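Local atomic coordinates of ADP-ribosylglycohydrolase (Thermus thermophilus, PDB entry 2YZV), a protein that belongs to the ADP-ribosylglycohydrolase family, an all-helical fold, and binds two magnesium ions. Residues T59-C64 / D81-W86; F74-Q79 / A151-R156; A172-E177 / L188-F193; E240-A245 / A257-L262. One frame throughout, in Å; residues are numbered along the deposited sequence.

Interaction 1: T59-C64 / D81-W86; sequences TSQALC and DRYLRW
Cys64 packs between Tyr83 and Trp86 of the helix that runs back alongside its own. Cys64 SG stands anti to the carbonyl carbon, and Cys64 CB lies 3.8 Å from Tyr83 CE1, while Cys64 SG meets Trp86 CB at 4.3 Å and sits obliquely to the indole five-membered ring, a sulfur-aromatic contact. The Tyr83 ring reaches across the chain of Gln61 at about a right angle, and the edge of Tyr83 at CE1 meets the backbone O of Gln61 at 3.7 Å. Helices 57-72 and 76-89 form an obliquely crossed, roughly antiparallel pair of successive helices, their short segments at 139° with axes 9.8 Å apart, in an all-helical fold whose first helix, 4-26, packs behind Thr59 and Ala62. The Trp86 end is more open to solvent, though not loosely packed where the indole meets Ser60: CG anti to the backbone N (chi1 168°) swings the Trp86 ring over Ser60, whose CB lies above one face near the rim and whose OG is 3.1 Å from Trp86 CZ2. That hydroxyl is hydrogen-bonded to Thr56 O. At the other end Arg82 runs extended past the Cys64 carbonyl, Arg82 CD to Cys64 O 3.5 Å, and its NE forms a salt bridge with Asp78.

Interaction 2: F74-Q79 / A151-R156; sequences FDPKDQ and ARRAAR
The guanidinium of Arg153 carries CE2 of Phe74 over the centre of one face, yet the two planes stand 76° apart, so the ring meets the cation with its rim and this is no parallel stack. Phe74 CE2 lies 3.5 Å from Arg153 CZ. Around the phenyl ring, Arg153 NH2 and the backbone N of Ala154 both sit in plane at the edge, and NE2 of Gln79 lies above one face, displaced toward the rim. Phe74 has CG anti to its backbone N (chi1 -165°), which sends the ring to helix 147-156, where Phe74 CZ comes to 3.7 Å from Arg153 CB and Phe74 CE1 to 4.1 Å from Ala154 CB. The Arg153 chain bends at chi3 to bring its flat end back across Phe74, and Tyr119 OH is hydrogen-bonded to its NE. A water bridges the segments, donating to Gln79 OE1 at 2.7 Å and to Ala154 O at 2.9 Å. Asp75 is the N-cap of helix 76-89; its OD2 accepts a weak bond from Asp78 N. The contact thus joins the start of helix 76-89 to the last turns of helix 147-156. Helix 135-141 adds Leu137 and Tyr141 against Phe74, and Leu65 and Ser68 of helix 57-72 pack on Gln79.

Interaction 3: A172-E177 / L188-F193; sequences AWLLRE and LALEPF
Pro192 and Phe193 share one face of the Trp173 indole. Pro192 CG sits over the Trp173 five-membered ring, 3.7 Å from its centroid and 28° off the normal, a CH-pi contact, and comes within 3.4 Å of Trp173 CE2. Beside it the edge of Phe193 is turned to the same face in an offset edge-to-face pair, planes 86° apart, while Phe193 CE2 also meets Trp173 CB at 3.7 Å. Leu190 closes the contact at the six-membered ring: Leu190 CD2 touches Trp173 CZ3 at 3.9 Å and Leu174 CD2 at 3.8 Å. Trp173 presents this face because CG is anti to the backbone N, carrying the indole out toward the partner segment. Against the opposite face lies CG of Glu177, one helical turn on. Glu177 is itself held by Arg176, whose NE and NH2 grip the single oxygen OE2 side-on in a salt bridge, Arg176 NE to Glu177 OE2 3.2 Å, the oxygen close to the guanidinium plane. In the partner segment, Leu190 leaves helix 184-189 with positive phi (44°), and a short 3-10 turn, closed by Phe193 N to Leu190 O, lines up proline and phenylalanine. The result is two successive helices of this all-helical fold, the second ending in a 3-10 turn that packs over a tryptophan of the first.

Interaction 4: E240-A245 / A257-L262; sequences EGMRLA and AVYGQL
Tyr259 and Met242 both hold CG anti to the backbone N (chi1 167° and -179°), which sends each side chain out from its own helix to cross the other obliquely. The Tyr259 ring lies against backbone: Gly241 C sits above one face toward the rim, Tyr259 CE2 comes to 3.2 Å from Met242 N, and Tyr259 OH to 3.1 Å from Gly241 CA. Gly241, having no side chain, lets the hydroxyl come this close. The OH is hydrogen-bonded to Phe238 O, just before the segment, so this buried polar atom has a partner at the start of the opposing helix. Helices 238-246 and 252-267 make a nearly antiparallel pair, 163° between the short segments and 9.6 Å between axes, and the second helix has the magnesium-binding Asp253 and Thr254 in its first turn. The Met242 chain, bent at chi2 and chi3, curls beside the ring in a Met-aromatic contact: Met242 SD lies obliquely 5.0 Å from the Tyr259 ring centroid, while Met242 CE meets the ring edge in plane, 3.6 Å from Tyr259 CD2. Met242 CE also packs 3.8 Å from Gly260 CA. Near the ring's attachment, Ala245 CB faces Tyr259 CB at 4.1 Å, and Leu24 of helix 4-26 touches Met242.

Interactions 2 and 4 are buried, 1 and 3 only partly so, and 4 lies nearest the centre of the chain. Interactions 1 and 2 both use helix 76-89, its start against 147-156 and its middle against 57-72. Helices 147-156 and 162-179 follow each other and touch through Ala151 and Ala172, which links interactions 2 and 3, while Leu175 of interaction 3 packs on Gln261 and Leu262 of interaction 4. No hydrogen bond joins the two segments directly in any of the four. Interaction 4 is sulfur, glycine and tyrosine packing; interaction 2 adds a cation and a bridging water; interactions 1 and 3 place tryptophans toward the outside.

Interaction 1: T59-C64 / D81-W86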
loop_
_atom_site.group_PDB
_atom_site.type_symbol
_atom_site.label_atom_id
_atom_site.label_comp_id
_atom_site.label_asym_id
_atom_site.label_seq_id
_atom_site.Cartn_x
_atom_site.Cartn_y
_atom_site.Cartn_z
ATOM N N THR A 59 -7.176 -2.517 2.715
ATOM C CA THR A 59 -7.717 -1.244 3.150
ATOM C C THR A 59 -8.149 -1.284 4.617
ATOM O O THR A 59 -7.994 -0.295 5.338
ATOM C CB THR A 59 -8.905 -0.824 2.252
ATOM O OG1 THR A 59 -8.471 -0.769 0.886
ATOM C CG2 THR A 59 -9.427 0.543 2.654
ATOM N N SER A 60 -8.672 -2.420 5.070
ATOM C CA SER A 60 -9.098 -2.532 6.464
ATOM C C SER A 60 -7.935 -2.237 7.407
ATOM O O SER A 60 -8.073 -1.469 8.362
ATOM C CB SER A 60 -9.643 -3.932 6.747
ATOM O OG SER A 60 -10.800 -4.187 5.973
ATOM N N GLN A 61 -6.784 -2.841 7.130
ATOM C CA GLN A 61 -5.611 -2.622 7.962
ATOM C C GLN A 61 -5.105 -1.189 7.845
ATOM O O GLN A 61 -4.647 -0.605 8.828
ATOM C CB GLN A 61 -4.505 -3.610 7.590
ATOM C CG GLN A 61 -4.735 -4.999 8.153
ATOM C CD GLN A 61 -3.669 -5.980 7.722
ATOM O OE1 GLN A 61 -2.481 -5.666 7.737
ATOM N NE2 GLN A 61 -4.088 -7.180 7.341
ATOM N N ALA A 62 -5.183 -0.623 6.643
ATOM C CA ALA A 62 -4.747 0.749 6.427
ATOM C C ALA A 62 -5.597 1.680 7.287
ATOM O O ALA A 62 -5.084 2.638 7.868
ATOM C CB ALA A 62 -4.879 1.124 4.949
ATOM N N LEU A 63 -6.892 1.389 7.372
ATOM C CA LEU A 63 -7.801 2.207 8.171
ATOM C C LEU A 63 -7.484 2.073 9.655
ATOM O O LEU A 63 -7.524 3.057 10.396
ATOM C CB LEU A 63 -9.259 1.809 7.909
ATOM C CG LEU A 63 -9.794 2.167 6.517
ATOM C CD1 LEU A 63 -11.192 1.607 6.337
ATOM C CD2 LEU A 63 -9.809 3.680 6.353
ATOM N N CYS A 64 -7.175 0.855 10.087
ATOM C CA CYS A 64 -6.835 0.607 11.484
ATOM C C CYS A 64 -5.572 1.367 11.858
ATOM O O CYS A 64 -5.513 2.022 12.901
ATOM C CB CYS A 64 -6.611 -0.886 11.722
ATOM S SG CYS A 64 -8.116 -1.865 11.665
ATOM N N ASP A 81 -3.534 -4.166 18.711
ATOM C CA ASP A 81 -4.779 -4.320 19.455
ATOM C C ASP A 81 -5.922 -4.132 18.460
ATOM O O ASP A 81 -6.913 -4.861 18.485
ATOM C CB ASP A 81 -4.910 -3.273 20.568
ATOM C CG ASP A 81 -3.968 -3.524 21.731
ATOM O OD1 ASP A 81 -3.717 -4.704 22.053
ATOM O OD2 ASP A 81 -3.493 -2.539 22.335
ATOM N N ARG A 82 -5.768 -3.153 17.574
ATOM C CA ARG A 82 -6.791 -2.872 16.577
ATOM C C ARG A 82 -6.885 -3.962 15.511
ATOM O O ARG A 82 -7.987 -4.375 15.152
ATOM C CB ARG A 82 -6.530 -1.515 15.920
ATOM C CG ARG A 82 -6.631 -0.337 16.879
ATOM C CD ARG A 82 -6.283 0.964 16.173
ATOM N NE ARG A 82 -6.198 2.096 17.092
ATOM C CZ ARG A 82 -7.245 2.690 17.656
ATOM N NH1 ARG A 82 -8.476 2.269 17.399
ATOM N NH2 ARG A 82 -7.057 3.707 18.483
ATOM N N TYR A 83 -5.746 -4.431 15.000
ATOM C CA TYR A 83 -5.774 -5.484 13.987
ATOM C C TYR A 83 -6.439 -6.726 14.564
ATOM O O TYR A 83 -7.255 -7.370 13.907
ATOM C CB TYR A 83 -4.366 -5.878 13.520
ATOM C CG TYR A 83 -3.548 -4.801 12.843
ATOM C CD1 TYR A 83 -4.148 -3.800 12.078
ATOM C CD2 TYR A 83 -2.156 -4.810 12.936
ATOM C CE1 TYR A 83 -3.378 -2.835 11.426
ATOM C CE2 TYR A 83 -1.382 -3.859 12.289
ATOM C CZ TYR A 83 -1.993 -2.873 11.538
ATOM O OH TYR A 83 -1.215 -1.933 10.900
ATOM N N LEU A 84 -6.070 -7.062 15.798
ATOM C CA LEU A 84 -6.612 -8.233 16.477
ATOM C C LEU A 84 -8.116 -8.104 16.672
ATOM O O LEU A 84 -8.865 -9.057 16.460
ATOM C CB LEU A 84 -5.927 -8.415 17.835
ATOM C CG LEU A 84 -6.366 -9.609 18.687
ATOM C CD1 LEU A 84 -6.087 -10.905 17.943
ATOM C CD2 LEU A 84 -5.626 -9.587 20.017
ATOM N N ARG A 85 -8.548 -6.916 17.080
ATOM C CA ARG A 85 -9.959 -6.647 17.314
ATOM C C ARG A 85 -10.748 -6.788 16.015
ATOM O O ARG A 85 -11.894 -7.236 16.021
ATOM C CB ARG A 85 -10.117 -5.242 17.898
ATOM C CG ARG A 85 -11.521 -4.874 18.332
ATOM C CD ARG A 85 -11.471 -3.708 19.311
ATOM N NE ARG A 85 -10.671 -2.599 18.796
ATOM C CZ ARG A 85 -10.269 -1.563 19.527
ATOM N NH1 ARG A 85 -10.591 -1.490 20.812
ATOM N NH2 ARG A 85 -9.542 -0.601 18.975
ATOM N N TRP A 86 -10.128 -6.409 14.900
ATOM C CA TRP A 86 -10.775 -6.512 13.596
ATOM C C TRP A 86 -10.741 -7.957 13.112
ATOM O O TRP A 86 -11.676 -8.433 12.466
ATOM C CB TRP A 86 -10.073 -5.600 12.583
ATOM C CG TRP A 86 -10.472 -5.855 11.155
ATOM C CD1 TRP A 86 -9.879 -6.718 10.279
ATOM C CD2 TRP A 86 -11.577 -5.268 10.455
ATOM N NE1 TRP A 86 -10.544 -6.706 9.075
ATOM C CE2 TRP A 86 -11.591 -5.824 9.156
ATOM C CE3 TRP A 86 -12.557 -4.325 10.798
ATOM C CZ2 TRP A 86 -12.548 -5.471 8.199
ATOM C CZ3 TRP A 86 -13.510 -3.973 9.845
ATOM C CH2 TRP A 86 -13.496 -4.547 8.561
#

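Interaction 2: F74-Q79 / A151-R156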
loop_
_atom_site.group_PDB
_atom_site.type_symbol
_atom_site.label_atom_id
_atom_site.label_comp_id
_atom_site.label_asym_id
_atom_site.label_seq_id
_atom_site.Cartn_x
_atom_site.Cartn_y
_atom_site.Cartn_z
ATOM N N PHE A 74 2.852 6.887 16.970
ATOM C CA PHE A 74 3.369 5.589 16.557
ATOM C C PHE A 74 3.385 4.635 17.745
ATOM O O PHE A 74 4.278 4.694 18.594
ATOM C CB PHE A 74 4.779 5.728 15.989
ATOM C CG PHE A 74 5.232 4.518 15.234
ATOM C CD1 PHE A 74 4.763 4.276 13.948
ATOM C CD2 PHE A 74 6.082 3.588 15.824
ATOM C CE1 PHE A 74 5.128 3.123 13.262
ATOM C CE2 PHE A 74 6.453 2.432 15.148
ATOM C CZ PHE A 74 5.974 2.197 13.861
ATOM N N ASP A 75 2.397 3.749 17.786
ATOM C CA ASP A 75 2.241 2.796 18.876
ATOM C C ASP A 75 1.903 1.409 18.321
ATOM O O ASP A 75 0.732 1.071 18.150
ATOM C CB ASP A 75 1.120 3.309 19.792
ATOM C CG ASP A 75 0.903 2.447 21.017
ATOM O OD1 ASP A 75 0.103 2.864 21.885
ATOM O OD2 ASP A 75 1.513 1.366 21.120
ATOM N N PRO A 76 2.932 0.593 18.025
ATOM C CA PRO A 76 2.722 -0.756 17.486
ATOM C C PRO A 76 1.799 -1.626 18.336
ATOM O O PRO A 76 1.035 -2.430 17.806
ATOM C CB PRO A 76 4.139 -1.318 17.403
ATOM C CG PRO A 76 4.944 -0.100 17.075
ATOM C CD PRO A 76 4.368 0.921 18.049
ATOM N N LYS A 77 1.874 -1.477 19.653
ATOM C CA LYS A 77 1.015 -2.262 20.524
ATOM C C LYS A 77 -0.448 -1.939 20.213
ATOM O O LYS A 77 -1.269 -2.840 20.072
ATOM C CB LYS A 77 1.318 -1.963 21.996
ATOM C CG LYS A 77 0.421 -2.708 22.961
ATOM C CD LYS A 77 0.784 -2.408 24.408
ATOM C CE LYS A 77 -0.141 -3.150 25.361
ATOM N NZ LYS A 77 -0.139 -4.615 25.086
ATOM N N ASP A 78 -0.763 -0.650 20.092
ATOM C CA ASP A 78 -2.127 -0.231 19.789
ATOM C C ASP A 78 -2.522 -0.661 18.380
ATOM O O ASP A 78 -3.674 -1.005 18.125
ATOM C CB ASP A 78 -2.267 1.286 19.930
ATOM C CG ASP A 78 -3.673 1.770 19.624
ATOM O OD1 ASP A 78 -3.899 2.287 18.510
ATOM O OD2 ASP A 78 -4.557 1.622 20.492
ATOM N N GLN A 79 -1.561 -0.640 17.463
ATOM C CA GLN A 79 -1.841 -1.059 16.096
ATOM C C GLN A 79 -2.331 -2.498 16.115
ATOM O O GLN A 79 -3.350 -2.828 15.503
ATOM C CB GLN A 79 -0.578 -0.955 15.241
ATOM C CG GLN A 79 -0.192 0.469 14.897
ATOM C CD GLN A 79 1.225 0.577 14.376
ATOM O OE1 GLN A 79 1.770 -0.378 13.816
ATOM N NE2 GLN A 79 1.828 1.749 14.544
ATOM N N ALA A 151 8.785 2.775 9.457
ATOM C CA ALA A 151 8.173 1.907 8.450
ATOM C C ALA A 151 8.577 0.457 8.699
ATOM O O ALA A 151 7.756 -0.453 8.571
ATOM C CB ALA A 151 8.594 2.338 7.046
ATOM N N ARG A 152 9.841 0.239 9.051
ATOM C CA ARG A 152 10.305 -1.116 9.323
ATOM C C ARG A 152 9.573 -1.665 10.541
ATOM O O ARG A 152 9.148 -2.820 10.556
ATOM C CB ARG A 152 11.818 -1.137 9.567
ATOM C CG ARG A 152 12.345 -2.491 10.033
ATOM C CD ARG A 152 13.863 -2.507 10.087
ATOM N NE ARG A 152 14.445 -2.519 8.749
ATOM C CZ ARG A 152 15.091 -3.555 8.219
ATOM N NH1 ARG A 152 15.248 -4.674 8.914
ATOM N NH2 ARG A 152 15.572 -3.476 6.989
ATOM N N ARG A 153 9.422 -0.835 11.569
ATOM C CA ARG A 153 8.723 -1.268 12.771
ATOM C C ARG A 153 7.257 -1.572 12.458
ATOM O O ARG A 153 6.693 -2.540 12.972
ATOM C CB ARG A 153 8.842 -0.195 13.859
ATOM C CG ARG A 153 10.245 -0.112 14.452
ATOM C CD ARG A 153 10.432 1.147 15.284
ATOM N NE ARG A 153 9.536 1.204 16.432
ATOM C CZ ARG A 153 9.328 2.302 17.154
ATOM N NH1 ARG A 153 9.955 3.425 16.834
ATOM N NH2 ARG A 153 8.494 2.279 18.187
ATOM N N ALA A 154 6.647 -0.759 11.600
ATOM C CA ALA A 154 5.247 -0.964 11.225
ATOM C C ALA A 154 5.082 -2.279 10.468
ATOM O O ALA A 154 4.038 -2.931 10.551
ATOM C CB ALA A 154 4.757 0.202 10.368
ATOM N N ALA A 155 6.108 -2.670 9.726
ATOM C CA ALA A 155 6.050 -3.917 8.979
ATOM C C ALA A 155 6.252 -5.094 9.925
ATOM O O ALA A 155 5.573 -6.115 9.810
ATOM C CB ALA A 155 7.127 -3.934 7.890
ATOM N N ARG A 156 7.180 -4.927 10.863
ATOM C CA ARG A 156 7.533 -5.972 11.821
ATOM C C ARG A 156 6.401 -6.475 12.705
ATOM O O ARG A 156 6.512 -7.548 13.303
ATOM C CB ARG A 156 8.704 -5.505 12.691
ATOM C CG ARG A 156 10.041 -5.494 11.958
ATOM C CD ARG A 156 11.142 -4.967 12.857
ATOM N NE ARG A 156 11.221 -5.740 14.093
ATOM C CZ ARG A 156 11.275 -5.201 15.305
ATOM N NH1 ARG A 156 11.259 -3.883 15.448
ATOM N NH2 ARG A 156 11.331 -5.983 16.377
HETATM O O HOH W 1 1.502 -2.100 11.794
#

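Interaction 3: A172-E177 / L188-F193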
loop_
_atom_site.group_PDB
_atom_site.type_symbol
_atom_site.label_atom_id
_atom_site.label_comp_id
_atom_site.label_asym_id
_atom_site.label_seq_id
_atom_site.Cartn_x
_atom_site.Cartn_y
_atom_site.Cartn_z
ATOM N N ALA A 172 8.247 3.365 1.625
ATOM C CA ALA A 172 8.123 4.544 2.474
ATOM C C ALA A 172 8.868 5.698 1.807
ATOM O O ALA A 172 8.369 6.822 1.751
ATOM C CB ALA A 172 8.698 4.262 3.860
ATOM N N TRP A 173 10.060 5.411 1.291
ATOM C CA TRP A 173 10.861 6.431 0.619
ATOM C C TRP A 173 10.120 6.931 -0.620
ATOM O O TRP A 173 10.011 8.136 -0.847
ATOM C CB TRP A 173 12.218 5.856 0.204
ATOM C CG TRP A 173 13.090 6.859 -0.494
ATOM C CD1 TRP A 173 13.882 7.804 0.097
ATOM C CD2 TRP A 173 13.217 7.056 -1.908
ATOM N NE1 TRP A 173 14.494 8.577 -0.862
ATOM C CE2 TRP A 173 14.104 8.140 -2.101
ATOM C CE3 TRP A 173 12.668 6.423 -3.033
ATOM C CZ2 TRP A 173 14.455 8.606 -3.371
ATOM C CZ3 TRP A 173 13.018 6.887 -4.301
ATOM C CH2 TRP A 173 13.906 7.971 -4.455
ATOM N N LEU A 174 9.608 5.996 -1.417
ATOM C CA LEU A 174 8.874 6.342 -2.628
ATOM C C LEU A 174 7.690 7.255 -2.340
ATOM O O LEU A 174 7.481 8.255 -3.030
ATOM C CB LEU A 174 8.368 5.075 -3.326
ATOM C CG LEU A 174 9.417 4.256 -4.078
ATOM C CD1 LEU A 174 8.852 2.878 -4.403
ATOM C CD2 LEU A 174 9.826 4.986 -5.353
ATOM N N LEU A 175 6.908 6.909 -1.323
ATOM C CA LEU A 175 5.749 7.719 -0.992
ATOM C C LEU A 175 6.150 9.104 -0.500
ATOM O O LEU A 175 5.549 10.092 -0.900
ATOM C CB LEU A 175 4.872 7.010 0.045
ATOM C CG LEU A 175 4.221 5.709 -0.443
ATOM C CD1 LEU A 175 3.266 5.202 0.625
ATOM C CD2 LEU A 175 3.466 5.951 -1.752
ATOM N N ARG A 176 7.164 9.180 0.357
ATOM C CA ARG A 176 7.605 10.481 0.859
ATOM C C ARG A 176 8.039 11.370 -0.304
ATOM O O ARG A 176 7.625 12.526 -0.404
ATOM C CB ARG A 176 8.774 10.329 1.835
ATOM C CG ARG A 176 9.200 11.655 2.474
ATOM C CD ARG A 176 10.483 11.501 3.270
ATOM N NE ARG A 176 11.631 11.297 2.390
ATOM C CZ ARG A 176 12.835 10.925 2.808
ATOM N NH1 ARG A 176 13.050 10.708 4.098
ATOM N NH2 ARG A 176 13.825 10.779 1.938
ATOM N N GLU A 177 8.871 10.827 -1.187
ATOM C CA GLU A 177 9.356 11.595 -2.330
ATOM C C GLU A 177 8.229 12.002 -3.265
ATOM O O GLU A 177 8.198 13.133 -3.760
ATOM C CB GLU A 177 10.415 10.795 -3.092
ATOM C CG GLU A 177 11.679 10.567 -2.285
ATOM C CD GLU A 177 12.319 11.868 -1.846
ATOM O OE1 GLU A 177 12.795 12.620 -2.721
ATOM O OE2 GLU A 177 12.340 12.137 -0.629
ATOM N N LEU A 188 11.626 6.217 -9.904
ATOM C CA LEU A 188 12.054 4.943 -10.471
ATOM C C LEU A 188 13.559 4.698 -10.377
ATOM O O LEU A 188 13.998 3.553 -10.361
ATOM C CB LEU A 188 11.598 4.845 -11.932
ATOM C CG LEU A 188 10.081 4.934 -12.122
ATOM C CD1 LEU A 188 9.750 4.950 -13.610
ATOM C CD2 LEU A 188 9.404 3.754 -11.423
ATOM N N ALA A 189 14.350 5.766 -10.297
ATOM C CA ALA A 189 15.797 5.615 -10.204
ATOM C C ALA A 189 16.208 5.055 -8.841
ATOM O O ALA A 189 17.269 4.445 -8.716
ATOM C CB ALA A 189 16.488 6.952 -10.471
ATOM N N LEU A 190 15.372 5.271 -7.823
ATOM C CA LEU A 190 15.634 4.736 -6.486
ATOM C C LEU A 190 17.089 4.925 -6.065
ATOM O O LEU A 190 17.684 4.037 -5.453
ATOM C CB LEU A 190 15.292 3.240 -6.473
ATOM C CG LEU A 190 13.807 2.920 -6.686
ATOM C CD1 LEU A 190 13.616 1.513 -7.240
ATOM C CD2 LEU A 190 13.079 3.082 -5.358
ATOM N N GLU A 191 17.640 6.093 -6.374
ATOM C CA GLU A 191 19.039 6.400 -6.091
ATOM C C GLU A 191 19.609 6.019 -4.718
ATOM O O GLU A 191 20.674 5.411 -4.640
ATOM C CB GLU A 191 19.299 7.884 -6.366
ATOM C CG GLU A 191 20.769 8.264 -6.372
ATOM C CD GLU A 191 21.003 9.650 -6.932
ATOM O OE1 GLU A 191 20.454 10.623 -6.371
ATOM O OE2 GLU A 191 21.736 9.766 -7.939
ATOM N N PRO A 192 18.918 6.361 -3.622
ATOM C CA PRO A 192 19.464 6.001 -2.306
ATOM C C PRO A 192 19.582 4.503 -2.022
ATOM O O PRO A 192 20.243 4.096 -1.065
ATOM C CB PRO A 192 18.519 6.707 -1.336
ATOM C CG PRO A 192 17.226 6.726 -2.082
ATOM C CD PRO A 192 17.656 7.106 -3.479
ATOM N N PHE A 193 18.952 3.684 -2.855
ATOM C CA PHE A 193 18.991 2.239 -2.667
ATOM C C PHE A 193 19.952 1.543 -3.626
ATOM O O PHE A 193 20.206 0.341 -3.503
ATOM C CB PHE A 193 17.577 1.672 -2.814
ATOM C CG PHE A 193 16.621 2.197 -1.790
ATOM C CD1 PHE A 193 16.687 1.755 -0.472
ATOM C CD2 PHE A 193 15.691 3.174 -2.127
ATOM C CE1 PHE A 193 15.838 2.283 0.501
ATOM C CE2 PHE A 193 14.839 3.710 -1.161
ATOM C CZ PHE A 193 14.912 3.265 0.153
#

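Interaction 4: E240-A245 / A257-L262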
loop_
_atom_site.group_PDB
_atom_site.type_symbol
_atom_site.label_atom_id
_atom_site.label_comp_id
_atom_site.label_asym_id
_atom_site.label_seq_id
_atom_site.Cartn_x
_atom_site.Cartn_y
_atom_site.Cartn_z
ATOM N N GLU A 240 -4.642 4.503 -16.412
ATOM C CA GLU A 240 -3.927 3.545 -17.248
ATOM C C GLU A 240 -3.010 2.632 -16.440
ATOM O O GLU A 240 -2.971 1.419 -16.670
ATOM C CB GLU A 240 -3.120 4.269 -18.329
ATOM C CG GLU A 240 -2.397 3.313 -19.260
ATOM C CD GLU A 240 -1.770 4.005 -20.453
ATOM O OE1 GLU A 240 -1.012 4.974 -20.254
ATOM O OE2 GLU A 240 -2.039 3.570 -21.593
ATOM N N GLY A 241 -2.277 3.215 -15.497
ATOM C CA GLY A 241 -1.383 2.425 -14.670
ATOM C C GLY A 241 -2.157 1.465 -13.783
ATOM O O GLY A 241 -1.741 0.326 -13.583
ATOM N N MET A 242 -3.289 1.918 -13.254
ATOM C CA MET A 242 -4.101 1.062 -12.395
ATOM C C MET A 242 -4.620 -0.150 -13.160
ATOM O O MET A 242 -4.613 -1.271 -12.643
ATOM C CB MET A 242 -5.277 1.839 -11.807
ATOM C CG MET A 242 -6.155 1.004 -10.875
ATOM S SD MET A 242 -5.262 0.344 -9.433
ATOM C CE MET A 242 -5.154 1.817 -8.425
ATOM N N ARG A 243 -5.080 0.066 -14.390
ATOM C CA ARG A 243 -5.571 -1.052 -15.188
ATOM C C ARG A 243 -4.438 -2.030 -15.488
ATOM O O ARG A 243 -4.646 -3.239 -15.493
ATOM C CB ARG A 243 -6.222 -0.546 -16.478
ATOM C CG ARG A 243 -7.599 0.038 -16.228
ATOM C CD ARG A 243 -8.162 0.735 -17.445
ATOM N NE ARG A 243 -9.507 1.237 -17.180
ATOM C CZ ARG A 243 -10.135 2.131 -17.935
ATOM N NH1 ARG A 243 -9.534 2.632 -19.006
ATOM N NH2 ARG A 243 -11.364 2.518 -17.623
ATOM N N LEU A 244 -3.235 -1.516 -15.729
ATOM C CA LEU A 244 -2.107 -2.401 -15.992
ATOM C C LEU A 244 -1.842 -3.256 -14.760
ATOM O O LEU A 244 -1.620 -4.461 -14.860
ATOM C CB LEU A 244 -0.841 -1.602 -16.323
ATOM C CG LEU A 244 -0.775 -0.926 -17.692
ATOM C CD1 LEU A 244 0.581 -0.242 -17.838
ATOM C CD2 LEU A 244 -0.970 -1.959 -18.792
ATOM N N ALA A 245 -1.879 -2.624 -13.593
ATOM C CA ALA A 245 -1.615 -3.333 -12.349
ATOM C C ALA A 245 -2.607 -4.441 -12.031
ATOM O O ALA A 245 -2.213 -5.578 -11.769
ATOM C CB ALA A 245 -1.564 -2.343 -11.186
ATOM N N ALA A 257 -3.387 -1.983 -4.679
ATOM C CA ALA A 257 -3.299 -1.086 -3.527
ATOM C C ALA A 257 -1.941 -0.401 -3.431
ATOM O O ALA A 257 -1.861 0.772 -3.067
ATOM C CB ALA A 257 -3.584 -1.850 -2.243
ATOM N N VAL A 258 -0.871 -1.125 -3.745
ATOM C CA VAL A 258 0.465 -0.532 -3.681
ATOM C C VAL A 258 0.607 0.492 -4.804
ATOM O O VAL A 258 1.092 1.601 -4.577
ATOM C CB VAL A 258 1.558 -1.617 -3.776
ATOM C CG1 VAL A 258 2.949 -0.983 -3.830
ATOM C CG2 VAL A 258 1.461 -2.530 -2.552
ATOM N N TYR A 259 0.175 0.125 -6.009
ATOM C CA TYR A 259 0.231 1.053 -7.134
ATOM C C TYR A 259 -0.597 2.291 -6.794
ATOM O O TYR A 259 -0.189 3.422 -7.057
ATOM C CB TYR A 259 -0.344 0.413 -8.402
ATOM C CG TYR A 259 -0.587 1.421 -9.508
ATOM C CD1 TYR A 259 0.432 1.783 -10.387
ATOM C CD2 TYR A 259 -1.815 2.075 -9.617
ATOM C CE1 TYR A 259 0.238 2.776 -11.340
ATOM C CE2 TYR A 259 -2.020 3.071 -10.562
ATOM C CZ TYR A 259 -0.990 3.419 -11.419
ATOM O OH TYR A 259 -1.171 4.439 -12.329
ATOM N N GLY A 260 -1.769 2.058 -6.212
ATOM C CA GLY A 260 -2.663 3.147 -5.856
ATOM C C GLY A 260 -2.052 4.177 -4.928
ATOM O O GLY A 260 -2.284 5.377 -5.084
ATOM N N GLN A 261 -1.280 3.710 -3.953
ATOM C CA GLN A 261 -0.627 4.603 -3.005
ATOM C C GLN A 261 0.407 5.477 -3.699
ATOM O O GLN A 261 0.431 6.692 -3.509
ATOM C CB GLN A 261 0.073 3.798 -1.914
ATOM C CG GLN A 261 -0.866 3.060 -0.991
ATOM C CD GLN A 261 -0.121 2.127 -0.076
ATOM O OE1 GLN A 261 0.594 2.561 0.831
ATOM N NE2 GLN A 261 -0.269 0.833 -0.315
ATOM N N LEU A 262 1.263 4.849 -4.498
ATOM C CA LEU A 262 2.316 5.577 -5.198
ATOM C C LEU A 262 1.764 6.505 -6.260
ATOM O O LEU A 262 2.115 7.683 -6.298
ATOM C CB LEU A 262 3.313 4.597 -5.828
ATOM C CG LEU A 262 4.458 5.196 -6.654
ATOM C CD1 LEU A 262 5.272 6.174 -5.808
ATOM C CD2 LEU A 262 5.342 4.069 -7.169
#